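Local coordinates for protein putative alpha KG dependent 2,4-D dioxygenase (Burkholderia xenovorans, PDB 5J92) that binds iron(II) and probably acts as a 2-oxoglutarate-dependent dioxygenase of the TauD/TfdA family, at residues E14-P18 against F19-R23; Q56-D60 against D61-A65; D159-P162 against D163-K167; D236-R239 against E240-E243. All blocks are in the same frame, centred on the assembly; numbering follows the deposited sequence.

Contact 1: residues E14-P18 against F19-R23; sequences EAAHP and FIAAR
His17 ND1 takes two backbone N-H groups at once, from Phe19 N and Ile20 N, each 3.1 Å away. The Phe19 bond is nearly straight (172°), that of Ile20 more bent, and both donors lie tilted out of the imidazole plane. With chi1 at -178° setting CG opposite the backbone N, the ring folds back into the turn it belongs to, and this double grip limits its rotation. Packing is tight here. Ile20 CD1 covers one face of the imidazole, 3.8 Å from the centroid, in a CH-pi contact, while Pro18 CD lies over the other. The CE1 edge of His17 points at the centre of the Phe19 ring in a T-shaped stack with planes at 87°. Ile20 and Ala21 are buried further against Tyr252 and Val50. Ala16 N closes on Ala21 O at 2.9 Å, and Ala15 forms a non-hydrogen-bonded pair with the buried Ala22. The contact opens out at exposed Glu14 and partly exposed Arg23, an antiparallel hydrogen-bonded pair in which Arg23 N gives to Glu14 O at 2.8 Å. Their charged ends do not meet: Glu14 OE1 turns to His25, and Arg23 NH1 reaches Glu14 O through a water. The arrangement is a beta hairpin whose loop is organised by a histidine side chain, at the margin of the mixed sheet of this cupin-clan fold.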
# COMPACT_ATOMS: atom_id res chain seq x y z
N GLU A 14 -24.76 19.80 -3.71
CA GLU A 14 -23.55 20.60 -3.91
C GLU A 14 -22.34 19.68 -3.90
O GLU A 14 -22.02 19.10 -2.85
CB GLU A 14 -23.39 21.69 -2.84
CG GLU A 14 -22.08 22.43 -2.95
CD GLU A 14 -21.82 23.41 -1.79
OE1 GLU A 14 -22.47 23.30 -0.73
OE2 GLU A 14 -20.92 24.26 -1.93
N ALA A 15 -21.65 19.57 -5.03
CA ALA A 15 -20.52 18.66 -5.15
C ALA A 15 -19.42 19.04 -4.16
O ALA A 15 -19.05 20.21 -4.05
CB ALA A 15 -19.97 18.68 -6.57
N ALA A 16 -18.92 18.04 -3.42
CA ALA A 16 -17.73 18.21 -2.59
C ALA A 16 -16.48 17.70 -3.28
O ALA A 16 -15.36 17.93 -2.81
CB ALA A 16 -17.90 17.47 -1.25
N HIS A 17 -16.68 16.97 -4.37
CA HIS A 17 -15.70 16.34 -5.22
C HIS A 17 -16.40 16.18 -6.56
O HIS A 17 -17.63 16.07 -6.58
CB HIS A 17 -15.27 14.97 -4.65
CG HIS A 17 -14.22 14.26 -5.44
ND1 HIS A 17 -14.52 13.48 -6.54
CD2 HIS A 17 -12.88 14.19 -5.29
CE1 HIS A 17 -13.41 12.99 -7.05
NE2 HIS A 17 -12.39 13.39 -6.30
N PRO A 18 -15.69 16.23 -7.68
CA PRO A 18 -16.41 16.17 -8.97
C PRO A 18 -17.26 14.91 -9.14
O PRO A 18 -18.28 14.96 -9.83
CB PRO A 18 -15.28 16.26 -10.01
CG PRO A 18 -14.02 16.01 -9.25
CD PRO A 18 -14.26 16.51 -7.86
N PHE A 19 -16.89 13.79 -8.53
CA PHE A 19 -17.71 12.60 -8.75
C PHE A 19 -17.85 11.63 -7.58
O PHE A 19 -18.61 10.67 -7.71
CB PHE A 19 -17.20 11.85 -10.00
CG PHE A 19 -15.71 11.56 -9.99
CD1 PHE A 19 -15.19 10.50 -9.26
CD2 PHE A 19 -14.85 12.32 -10.78
CE1 PHE A 19 -13.83 10.21 -9.28
CE2 PHE A 19 -13.48 12.04 -10.80
CZ PHE A 19 -12.96 10.98 -10.04
N ILE A 20 -17.17 11.84 -6.46
CA ILE A 20 -17.25 10.90 -5.34
C ILE A 20 -18.27 11.33 -4.30
O ILE A 20 -19.01 10.50 -3.77
CB ILE A 20 -15.86 10.72 -4.68
CG1 ILE A 20 -14.87 10.12 -5.67
CG2 ILE A 20 -16.00 9.83 -3.42
CD1 ILE A 20 -13.46 10.05 -5.13
N ALA A 21 -18.31 12.62 -3.97
CA ALA A 21 -19.01 13.08 -2.78
C ALA A 21 -19.77 14.36 -3.06
O ALA A 21 -19.33 15.21 -3.85
CB ALA A 21 -18.03 13.32 -1.61
N ALA A 22 -20.91 14.51 -2.39
CA ALA A 22 -21.71 15.72 -2.49
C ALA A 22 -22.44 15.95 -1.18
O ALA A 22 -22.86 15.00 -0.51
CB ALA A 22 -22.73 15.64 -3.63
N ARG A 23 -22.63 17.23 -0.85
CA ARG A 23 -23.50 17.63 0.24
C ARG A 23 -24.93 17.78 -0.25
O ARG A 23 -25.19 18.18 -1.39
CB ARG A 23 -23.02 18.95 0.86
CG ARG A 23 -21.77 18.78 1.73
CD ARG A 23 -21.33 20.08 2.42
NE ARG A 23 -20.28 19.82 3.40
CZ ARG A 23 -19.00 19.63 3.11
NH1 ARG A 23 -18.59 19.69 1.84
NH2 ARG A 23 -18.12 19.38 4.07
O HOH W 1 -20.16 20.28 -0.78

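Contact 2: residues Q56-D60 against D61-A65; sequences QYIDD and DQLLA
Asp59 OD1 receives the N-H of Gln62 at 2.9 Å, the donor lying nearly on the line of the carboxylate C-O bond. In return, Gln62 OE1 accepts from Asp59 N at 3.1 Å, with an angle of 155° at the hydrogen. This reciprocal pair is a capping box with Asp59 as N-cap. Asp59 has chi1 near 61°, CG lying between the backbone N and the carbonyl carbon, which turns OD1 back over the first helical turn. The chain of Gln62, extended beyond CG, carries the amide back to the backbone of Asp59; the two side chains meet at about a right angle, with their planes 38° apart. An N-H of the first turn, with no preceding turn to offer it a carbonyl, is thereby satisfied, and the negative carboxylate would also suit the positive end of the helix dipole. Behind the box the regular pattern takes over: Leu63 N gives to Asp59 O in the carbonyl plane, and Leu64 N to Asp60 O at 2.9 Å. Ile58 adds an apolar flank, its CB 3.5 Å from Gln62 OE1 and its CD1 4.1 Å from Leu63 CB. The box thus starts helix 60-67 just after the loop that leaves strand 50-53. Ile58 and Leu63 both lean on Leu261 of strand 261-265, while Asp60 OD1 bonds His286 on the edge strand 284-291.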
# COMPACT_ATOMS: atom_id res chain seq x y z
N GLN A 56 -26.92 17.76 11.24
CA GLN A 56 -28.05 16.90 11.57
C GLN A 56 -27.97 16.58 13.06
O GLN A 56 -27.30 15.63 13.47
CB GLN A 56 -28.04 15.64 10.71
CG GLN A 56 -28.26 15.88 9.23
CD GLN A 56 -29.57 16.57 8.94
OE1 GLN A 56 -30.60 16.27 9.55
NE2 GLN A 56 -29.54 17.52 8.02
N TYR A 57 -28.68 17.36 13.86
CA TYR A 57 -28.72 17.15 15.31
C TYR A 57 -29.84 16.17 15.65
O TYR A 57 -30.89 16.52 16.20
CB TYR A 57 -28.89 18.48 16.04
CG TYR A 57 -27.62 19.31 16.07
CD1 TYR A 57 -27.26 20.10 14.98
CD2 TYR A 57 -26.78 19.29 17.17
CE1 TYR A 57 -26.10 20.85 14.99
CE2 TYR A 57 -25.61 20.05 17.20
CZ TYR A 57 -25.28 20.82 16.10
OH TYR A 57 -24.12 21.57 16.11
N ILE A 58 -29.60 14.90 15.31
CA ILE A 58 -30.60 13.85 15.49
C ILE A 58 -30.09 12.79 16.47
O ILE A 58 -28.89 12.55 16.59
CB ILE A 58 -30.96 13.20 14.14
CG1 ILE A 58 -29.72 12.56 13.53
CG2 ILE A 58 -31.53 14.26 13.20
CD1 ILE A 58 -29.99 11.84 12.26
N ASP A 59 -31.02 12.15 17.17
CA ASP A 59 -30.62 11.08 18.08
C ASP A 59 -30.49 9.75 17.32
O ASP A 59 -30.69 9.67 16.10
CB ASP A 59 -31.59 10.95 19.25
CG ASP A 59 -33.03 10.62 18.83
OD1 ASP A 59 -33.25 10.04 17.75
OD2 ASP A 59 -33.94 10.92 19.63
N ASP A 60 -30.14 8.69 18.06
CA ASP A 60 -29.84 7.41 17.42
C ASP A 60 -31.09 6.78 16.82
O ASP A 60 -31.01 6.15 15.76
CB ASP A 60 -29.20 6.46 18.43
CG ASP A 60 -27.78 6.85 18.75
OD1 ASP A 60 -27.22 7.68 18.00
OD2 ASP A 60 -27.20 6.31 19.71
N ASP A 61 -32.24 6.91 17.48
CA ASP A 61 -33.47 6.40 16.88
C ASP A 61 -33.72 7.03 15.53
O ASP A 61 -34.04 6.34 14.56
CB ASP A 61 -34.66 6.66 17.81
CG ASP A 61 -34.65 5.78 19.03
OD1 ASP A 61 -33.98 4.72 18.98
OD2 ASP A 61 -35.30 6.16 20.04
N GLN A 62 -33.53 8.35 15.43
CA GLN A 62 -33.79 9.01 14.15
C GLN A 62 -32.73 8.65 13.12
O GLN A 62 -33.05 8.48 11.94
CB GLN A 62 -33.88 10.52 14.37
CG GLN A 62 -35.08 10.88 15.25
CD GLN A 62 -34.96 12.25 15.86
OE1 GLN A 62 -33.86 12.79 15.99
NE2 GLN A 62 -36.08 12.81 16.29
N LEU A 63 -31.48 8.47 13.55
CA LEU A 63 -30.44 8.01 12.62
C LEU A 63 -30.78 6.63 12.07
O LEU A 63 -30.69 6.39 10.86
CB LEU A 63 -29.09 7.96 13.33
CG LEU A 63 -27.96 7.35 12.52
CD1 LEU A 63 -27.67 8.17 11.28
CD2 LEU A 63 -26.70 7.15 13.38
N LEU A 64 -31.17 5.70 12.95
CA LEU A 64 -31.54 4.37 12.50
C LEU A 64 -32.77 4.41 11.61
O LEU A 64 -32.85 3.68 10.62
CB LEU A 64 -31.79 3.46 13.70
CG LEU A 64 -30.53 3.01 14.45
CD1 LEU A 64 -30.91 2.21 15.67
CD2 LEU A 64 -29.64 2.20 13.53
N ALA A 65 -33.74 5.26 11.94
CA ALA A 65 -34.94 5.36 11.12
C ALA A 65 -34.62 5.88 9.72
O ALA A 65 -35.18 5.40 8.72
CB ALA A 65 -35.97 6.27 11.80

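Contact 3: residues D159-P162 against D163-K167; sequences DKLP and DHLRK
Pro162 O and Arg166 N make the first i to i+4 bond of helix 163-169, 2.9 Å long and 165° at the hydrogen, with Pro162 at the N-cap. The motif is a short link between two helices, 154-159 and 163-169, in which a proline precedes the second. Two leucines give the inner side of the turn its apolar contact: Leu161 CD2 lies 4.1 Å from Leu165 CB, the two side chains crossing at about a right angle. Pro162 runs alongside Leu165 and points the same way, its CG 4.2 Å from Leu165 CD1. The proline CB also lies 3.8 Å from His164 ND1, oblique to that ring, and Leu165 CG sits over a face of the same imidazole. One shell further out, Phe244 of helix 231-245 packs on Leu161 and Pro162, and His164 touches Ile277 of the second subunit. Charged groups occupy the outer side. Lys167 NZ closes a salt bridge over one helical turn onto Asp163 OD2 at 2.7 Å, on the syn lone pair of that oxygen. Asp159 directs OD2 to Arg214, and Arg166 has Tyr158 as a cation-pi partner. The arginine chain is bent at both chi2 (80°) and chi3 (52°), which doubles it back from the helix toward the end of the preceding one. There Arg166 NE passes 3.9 Å from Leu161 CB, and Asp159 O lies at the guanidinium edge, near its plane, 2.6 Å from Arg166 NH2.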
# COMPACT_ATOMS: atom_id res chain seq x y z
N ASP A 159 -12.85 2.28 -14.52
CA ASP A 159 -12.89 2.99 -15.80
C ASP A 159 -11.49 3.30 -16.31
O ASP A 159 -11.26 3.30 -17.53
CB ASP A 159 -13.69 4.29 -15.67
CG ASP A 159 -15.16 4.06 -15.44
OD1 ASP A 159 -15.63 2.91 -15.66
OD2 ASP A 159 -15.85 5.03 -15.04
N LYS A 160 -10.56 3.59 -15.41
CA LYS A 160 -9.25 4.07 -15.82
C LYS A 160 -8.21 2.96 -15.88
O LYS A 160 -7.04 3.25 -16.14
CB LYS A 160 -8.79 5.18 -14.86
CG LYS A 160 -9.57 6.48 -14.98
CD LYS A 160 -9.61 7.05 -16.39
CE LYS A 160 -10.26 8.45 -16.42
NZ LYS A 160 -11.70 8.51 -16.03
N LEU A 161 -8.59 1.70 -15.67
CA LEU A 161 -7.60 0.62 -15.67
C LEU A 161 -6.86 0.55 -17.01
O LEU A 161 -7.46 0.77 -18.07
CB LEU A 161 -8.27 -0.74 -15.41
CG LEU A 161 -8.62 -1.15 -13.98
CD1 LEU A 161 -9.39 -2.49 -14.02
CD2 LEU A 161 -7.34 -1.31 -13.14
N PRO A 162 -5.55 0.29 -16.99
CA PRO A 162 -4.84 -0.04 -18.22
C PRO A 162 -5.51 -1.21 -18.90
O PRO A 162 -6.07 -2.09 -18.25
CB PRO A 162 -3.43 -0.42 -17.75
CG PRO A 162 -3.33 -0.03 -16.34
CD PRO A 162 -4.65 0.47 -15.84
N ASP A 163 -5.40 -1.24 -20.23
CA ASP A 163 -6.16 -2.22 -21.01
C ASP A 163 -5.87 -3.65 -20.58
O ASP A 163 -6.79 -4.48 -20.52
CB ASP A 163 -5.86 -2.05 -22.50
CG ASP A 163 -6.59 -3.06 -23.35
OD1 ASP A 163 -7.79 -2.81 -23.64
OD2 ASP A 163 -6.00 -4.10 -23.70
N HIS A 164 -4.61 -3.97 -20.29
CA HIS A 164 -4.28 -5.35 -19.94
C HIS A 164 -4.86 -5.74 -18.59
O HIS A 164 -5.22 -6.91 -18.38
CB HIS A 164 -2.76 -5.56 -19.99
CG HIS A 164 -2.02 -4.96 -18.84
ND1 HIS A 164 -1.72 -3.62 -18.76
CD2 HIS A 164 -1.52 -5.52 -17.71
CE1 HIS A 164 -1.06 -3.38 -17.64
NE2 HIS A 164 -0.92 -4.52 -16.99
N LEU A 165 -4.94 -4.81 -17.64
CA LEU A 165 -5.61 -5.13 -16.38
C LEU A 165 -7.12 -5.21 -16.56
O LEU A 165 -7.77 -6.03 -15.90
CB LEU A 165 -5.27 -4.10 -15.30
CG LEU A 165 -3.85 -4.20 -14.75
CD1 LEU A 165 -3.63 -3.20 -13.63
CD2 LEU A 165 -3.54 -5.62 -14.28
N ARG A 166 -7.70 -4.38 -17.43
CA ARG A 166 -9.12 -4.50 -17.73
C ARG A 166 -9.45 -5.89 -18.25
O ARG A 166 -10.48 -6.47 -17.87
CB ARG A 166 -9.53 -3.46 -18.77
CG ARG A 166 -11.02 -3.51 -19.09
CD ARG A 166 -11.78 -2.79 -18.01
NE ARG A 166 -11.21 -1.46 -17.85
CZ ARG A 166 -11.62 -0.39 -18.51
NH1 ARG A 166 -12.63 -0.49 -19.37
NH2 ARG A 166 -11.03 0.78 -18.31
N LYS A 167 -8.61 -6.42 -19.13
CA LYS A 167 -8.90 -7.73 -19.70
C LYS A 167 -8.77 -8.83 -18.64
O LYS A 167 -9.51 -9.82 -18.68
CB LYS A 167 -7.96 -8.01 -20.88
CG LYS A 167 -8.26 -7.18 -22.13
CD LYS A 167 -7.15 -7.37 -23.17
CE LYS A 167 -7.59 -6.93 -24.56
NZ LYS A 167 -8.07 -5.52 -24.61

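Contact 4: residues D236-R239 against E240-E243; sequences DLLR and ELTE
Arg239 NH2 meets Glu240 OE1 at 2.8 Å, a salt bridge that reaches the anti side of the carboxylate, the planes 75° apart. Arg239 NH1 adds a weak bond to the same oxygen. Toward the start of the helix, NE and NH2 grip Asp236 OD1 side-on, at 3.0 and 3.1 Å, both from one face of the carboxylate. The bend at chi3 (53°) turns the guanidinium back along the helix. A water completes NH1 at 2.8 Å and links it to Glu243 OE1, whose direct salt bridge to NH1 is long. Each acid also forms a salt bridge with an arginine of the second subunit: Asp236 OD2 with Arg119, Glu240 OE2 with Arg274, Glu243 OE2 with Arg272. The N-H groups of Glu240, Leu241 and Glu243 are taken by the carbonyls of Asp236, Leu237 and Arg239. Leu238 O accepts twice, from Thr242 N at 2.9 Å and Thr242 OG1 at 2.8 Å, the two donors arriving from opposite faces of the carbonyl. Leu237 CG meets Leu241 CD1 at 3.8 Å. Helix 231-245 lays Leu237 and Leu241 against helix 163-169, through Leu165, Val168 and Val169, and offers its charged side to the second subunit.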
# COMPACT_ATOMS: atom_id res chain seq x y z
N ASP A 236 -0.96 -10.96 -5.89
CA ASP A 236 -0.24 -9.92 -6.61
C ASP A 236 -1.19 -9.08 -7.46
O ASP A 236 -1.02 -7.85 -7.56
CB ASP A 236 0.86 -10.52 -7.48
CG ASP A 236 1.83 -9.46 -8.00
OD1 ASP A 236 2.61 -8.91 -7.18
OD2 ASP A 236 1.79 -9.17 -9.22
N LEU A 237 -2.20 -9.71 -8.07
CA LEU A 237 -3.19 -8.93 -8.82
C LEU A 237 -3.94 -7.98 -7.90
O LEU A 237 -4.11 -6.80 -8.23
CB LEU A 237 -4.18 -9.85 -9.56
CG LEU A 237 -5.31 -9.08 -10.26
CD1 LEU A 237 -4.75 -8.15 -11.33
CD2 LEU A 237 -6.34 -10.04 -10.89
N LEU A 238 -4.36 -8.46 -6.73
CA LEU A 238 -5.07 -7.58 -5.81
C LEU A 238 -4.17 -6.48 -5.28
O LEU A 238 -4.64 -5.35 -5.08
CB LEU A 238 -5.66 -8.39 -4.64
CG LEU A 238 -6.74 -9.40 -5.08
CD1 LEU A 238 -7.38 -10.13 -3.87
CD2 LEU A 238 -7.80 -8.77 -5.98
N ARG A 239 -2.88 -6.77 -5.06
CA ARG A 239 -1.94 -5.74 -4.67
C ARG A 239 -1.86 -4.65 -5.73
O ARG A 239 -1.92 -3.45 -5.42
CB ARG A 239 -0.55 -6.35 -4.45
CG ARG A 239 0.55 -5.32 -4.12
CD ARG A 239 1.96 -5.82 -4.47
NE ARG A 239 2.06 -6.28 -5.86
CZ ARG A 239 2.09 -5.47 -6.92
NH1 ARG A 239 2.03 -4.16 -6.74
NH2 ARG A 239 2.17 -5.97 -8.15
N GLU A 240 -1.72 -5.05 -6.99
CA GLU A 240 -1.59 -4.07 -8.07
C GLU A 240 -2.86 -3.24 -8.21
O GLU A 240 -2.79 -2.02 -8.38
CB GLU A 240 -1.24 -4.78 -9.37
CG GLU A 240 -0.92 -3.85 -10.54
CD GLU A 240 0.49 -3.26 -10.47
OE1 GLU A 240 1.30 -3.71 -9.62
OE2 GLU A 240 0.79 -2.34 -11.28
N LEU A 241 -4.03 -3.89 -8.15
CA LEU A 241 -5.30 -3.17 -8.26
C LEU A 241 -5.50 -2.21 -7.09
O LEU A 241 -5.97 -1.08 -7.29
CB LEU A 241 -6.47 -4.16 -8.33
CG LEU A 241 -6.52 -5.04 -9.59
CD1 LEU A 241 -7.60 -6.12 -9.50
CD2 LEU A 241 -6.70 -4.20 -10.81
N THR A 242 -5.16 -2.63 -5.87
CA THR A 242 -5.39 -1.78 -4.70
C THR A 242 -4.50 -0.54 -4.73
O THR A 242 -4.96 0.56 -4.40
CB THR A 242 -5.17 -2.58 -3.42
OG1 THR A 242 -6.09 -3.67 -3.41
CG2 THR A 242 -5.43 -1.69 -2.22
N GLU A 243 -3.24 -0.70 -5.12
CA GLU A 243 -2.38 0.47 -5.26
C GLU A 243 -2.93 1.40 -6.33
O GLU A 243 -3.01 2.61 -6.13
CB GLU A 243 -0.94 0.08 -5.59
CG GLU A 243 -0.04 1.31 -5.86
CD GLU A 243 1.40 0.95 -6.23
OE1 GLU A 243 1.77 -0.24 -6.16
OE2 GLU A 243 2.18 1.88 -6.56
O HOH W 2 1.81 -2.26 -4.74

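In the fold
Contacts 3 and 4 belong to one cluster: Leu161 and Leu165 of the former pack on Leu237 and Leu241 of the latter, joining helix 163-169 to helix 231-245, and both touch the second subunit. Contacts 1 and 2 instead serve the mixed sheet, as a hairpin at its edge and a helix start beside it. Contact 4 has no exposed residue and its leucines are buried; contact 2 is the most exposed, with buried Ile58 and Leu63 beside exposed aspartates. Backbone donors meet side chains at the turn of contact 1 and the cap of contact 2; contact 3 is mostly leucine and proline packing with charges outside, whereas contact 4 concentrates ion pairs at the subunit interface.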